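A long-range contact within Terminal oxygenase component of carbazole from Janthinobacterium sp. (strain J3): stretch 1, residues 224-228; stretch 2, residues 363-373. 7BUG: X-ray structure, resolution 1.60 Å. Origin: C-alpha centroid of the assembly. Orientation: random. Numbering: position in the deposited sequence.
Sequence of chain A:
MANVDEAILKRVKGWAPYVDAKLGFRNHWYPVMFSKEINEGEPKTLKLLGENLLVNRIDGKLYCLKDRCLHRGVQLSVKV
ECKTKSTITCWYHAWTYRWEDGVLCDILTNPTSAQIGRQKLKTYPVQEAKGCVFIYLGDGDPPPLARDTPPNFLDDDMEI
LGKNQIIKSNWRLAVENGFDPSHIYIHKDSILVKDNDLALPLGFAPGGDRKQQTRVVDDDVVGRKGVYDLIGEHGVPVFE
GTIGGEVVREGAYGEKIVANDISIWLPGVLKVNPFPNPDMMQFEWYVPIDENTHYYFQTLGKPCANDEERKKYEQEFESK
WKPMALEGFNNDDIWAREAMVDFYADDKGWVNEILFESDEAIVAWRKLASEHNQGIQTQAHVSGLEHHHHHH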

# COMPACT_ATOMS: atom_id res chain seq x y z
N ARG A 224 16.26 29.89 22.87
CA ARG A 224 15.17 28.88 23.06
C ARG A 224 13.83 29.52 22.70
O ARG A 224 13.63 30.75 22.94
CB ARG A 224 14.97 28.42 24.50
CG ARG A 224 16.07 27.57 25.08
CD ARG A 224 15.54 27.07 26.41
NE ARG A 224 16.65 26.30 26.85
CZ ARG A 224 17.53 26.68 27.74
NH1 ARG A 224 18.52 25.87 28.05
NH2 ARG A 224 17.43 27.87 28.33
N LYS A 225 12.91 28.76 22.13
CA LYS A 225 11.59 29.30 21.74
C LYS A 225 10.55 28.33 22.28
O LYS A 225 10.61 27.14 21.94
CB LYS A 225 11.47 29.46 20.22
CG LYS A 225 12.54 30.35 19.57
CD LYS A 225 12.29 31.82 19.83
CE LYS A 225 13.23 32.69 19.05
NZ LYS A 225 14.46 32.85 19.81
N GLY A 226 9.63 28.81 23.12
CA GLY A 226 8.60 27.90 23.65
C GLY A 226 7.37 28.62 24.15
O GLY A 226 7.23 29.85 24.02
N VAL A 227 6.45 27.83 24.67
CA VAL A 227 5.14 28.30 25.19
C VAL A 227 4.89 27.60 26.52
O VAL A 227 4.99 26.37 26.57
CB VAL A 227 3.97 28.06 24.21
CG1 VAL A 227 2.69 28.72 24.73
CG2 VAL A 227 4.29 28.58 22.83
N TYR A 228 4.54 28.35 27.55
CA TYR A 228 4.02 27.78 28.82
C TYR A 228 2.50 27.79 28.74
O TYR A 228 1.92 28.77 28.26
CB TYR A 228 4.48 28.58 30.04
CG TYR A 228 5.93 28.39 30.40
CD1 TYR A 228 6.94 29.07 29.74
CD2 TYR A 228 6.30 27.46 31.35
CE1 TYR A 228 8.28 28.87 30.06
CE2 TYR A 228 7.63 27.24 31.68
CZ TYR A 228 8.62 27.93 31.01
OH TYR A 228 9.93 27.67 31.34
N VAL A 363 -2.81 26.32 19.81
CA VAL A 363 -2.73 27.37 18.77
C VAL A 363 -1.50 28.25 19.06
O VAL A 363 -0.82 28.60 18.12
CB VAL A 363 -4.04 28.15 18.71
CG1 VAL A 363 -3.90 29.50 18.03
CG2 VAL A 363 -5.10 27.30 18.01
N ALA A 364 -1.19 28.53 20.30
CA ALA A 364 0.02 29.34 20.62
C ALA A 364 1.26 28.58 20.15
O ALA A 364 2.14 29.21 19.57
CB ALA A 364 0.07 29.63 22.08
N TRP A 365 1.33 27.27 20.41
CA TRP A 365 2.45 26.44 19.92
C TRP A 365 2.52 26.49 18.39
O TRP A 365 3.63 26.62 17.83
CB TRP A 365 2.33 24.99 20.44
CG TRP A 365 2.92 23.98 19.50
CD1 TRP A 365 2.22 23.09 18.75
CD2 TRP A 365 4.31 23.73 19.21
NE1 TRP A 365 3.05 22.36 17.97
CE2 TRP A 365 4.33 22.71 18.24
CE3 TRP A 365 5.52 24.26 19.67
CZ2 TRP A 365 5.50 22.17 17.74
CZ3 TRP A 365 6.68 23.71 19.18
CH2 TRP A 365 6.66 22.71 18.23
N ARG A 366 1.39 26.36 17.70
CA ARG A 366 1.37 26.28 16.23
C ARG A 366 1.93 27.59 15.66
O ARG A 366 2.68 27.58 14.66
CB ARG A 366 -0.01 25.98 15.67
CG ARG A 366 -0.58 24.63 16.10
CD ARG A 366 -1.94 24.50 15.40
NE ARG A 366 -2.53 23.19 15.65
CZ ARG A 366 -3.81 22.93 15.39
NH1 ARG A 366 -4.58 23.85 14.82
NH2 ARG A 366 -4.25 21.70 15.60
N LYS A 367 1.57 28.69 16.31
CA LYS A 367 2.06 30.03 15.89
C LYS A 367 3.54 30.17 16.21
O LYS A 367 4.29 30.68 15.37
CB LYS A 367 1.22 31.08 16.61
CG LYS A 367 -0.22 31.13 16.12
CD LYS A 367 -0.93 32.42 16.53
CE LYS A 367 -1.97 32.26 17.61
NZ LYS A 367 -3.33 32.30 17.03
N LEU A 368 3.94 29.79 17.41
CA LEU A 368 5.37 29.87 17.81
C LEU A 368 6.19 29.05 16.81
O LEU A 368 7.23 29.52 16.29
CB LEU A 368 5.54 29.32 19.22
CG LEU A 368 7.01 29.30 19.58
CD1 LEU A 368 7.35 30.44 20.51
CD2 LEU A 368 7.44 27.97 20.14
N ALA A 369 5.75 27.83 16.49
CA ALA A 369 6.51 26.94 15.61
C ALA A 369 6.56 27.57 14.23
O ALA A 369 7.60 27.44 13.55
CB ALA A 369 5.85 25.57 15.55
N SER A 370 5.45 28.15 13.77
CA SER A 370 5.37 28.76 12.42
C SER A 370 6.37 29.92 12.32
O SER A 370 7.00 30.02 11.25
CB SER A 370 3.99 29.22 12.12
OG SER A 370 3.05 28.16 11.97
N GLU A 371 6.49 30.70 13.39
CA GLU A 371 7.27 31.97 13.34
C GLU A 371 8.76 31.67 13.56
O GLU A 371 9.60 32.36 12.94
CB GLU A 371 6.76 33.00 14.34
CG GLU A 371 7.57 34.29 14.27
CD GLU A 371 7.19 35.43 15.22
OE1 GLU A 371 6.30 35.21 16.09
OE2 GLU A 371 7.79 36.53 15.10
N HIS A 372 9.11 30.67 14.37
CA HIS A 372 10.46 30.56 14.96
C HIS A 372 11.21 29.30 14.56
O HIS A 372 12.34 29.15 14.99
CB HIS A 372 10.39 30.67 16.47
CG HIS A 372 10.00 32.02 16.93
ND1 HIS A 372 10.83 33.11 16.77
CD2 HIS A 372 8.86 32.45 17.54
CE1 HIS A 372 10.23 34.18 17.31
NE2 HIS A 372 9.00 33.80 17.76
N ASN A 373 10.62 28.44 13.72
CA ASN A 373 11.34 27.25 13.19
C ASN A 373 12.54 27.70 12.34
O ASN A 373 12.50 28.80 11.74
CB ASN A 373 10.42 26.35 12.40
CG ASN A 373 10.08 26.90 11.04
OD1 ASN A 373 10.84 26.72 10.07
ND2 ASN A 373 8.91 27.50 10.92

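The strand at 226-228 lies against the helix that runs through 363-372, the two axes coming within 8.2 Å and their N-to-C directions differing by 163°, so that the elements run nearly antiparallel. Advancing along the helix therefore means going back along stretch 1, from Val227 to Lys225. No hydrogen bond crosses between the stretches; the contact, which buries 311 Å² summed over both sides, rests on packing of apolar groups and on one CH-pi interaction.

Val363 stands out of reach, and the contact begins one residue later. Ala364 points its CB toward the strand and meets Val227 CG1 at 3.8 Å. The methyl side chain fills little space, and the valine branch rests directly against it. Trp365 turns sideways, and its contribution comes from the backbone: its N lies 4.0 Å from Val227 CG2, consistent with the close approach of the two CA atoms, 6.2 Å apart. Its side chain stays 4.7 Å or more from stretch 1, and NE1 is hydrogen-bonded elsewhere in the structure. Arg366 and Lys367 make no contact across the interface.

One helical turn beyond Ala364, Leu368 again points toward the strand, and it touches three consecutive residues. Its CB packs against Val227 CG2 at 3.9 Å, so the t-rotamer valine spans one turn of the helix, with CG2 sitting near Ala364 and Trp365 as well as Leu368, and CG1 against Ala364. Farther out, Leu368 CD1 lies 3.6 Å from Gly226 O and Leu368 CD2 lies 3.7 Å from Lys225 O, van der Waals contacts of methyl groups with backbone carbonyls. Gly226 brings only backbone to the contact. The buried leucine thus covers the strand backbone as well as the valine side chain.

Ala369 points away, and Ser370 and Glu371 lie out of reach. The Ser370 hydroxyl is instead used within the helix, OG donating to Arg366 O at 2.8 Å.

His372, a further turn on from Leu368, closes the contact. Its CB points toward Lys225, whose side chain bends through two m rotamers, chi1 and chi2, which places CD over one face of the imidazole. Lys225 CD sits 3.8 Å from the centroid of the His372 ring, 21° off the ring normal, a CH-pi contact; Lys225 CE approaches His372 ND1 to 3.3 Å. The long aliphatic part of lysine suits this partly exposed edge, packing against the ring while NZ finds a hydrogen-bonding partner just outside the stretches. Asn373 then leaves helical geometry and points away, its ND2 donating to Ala369 O at 2.9 Å.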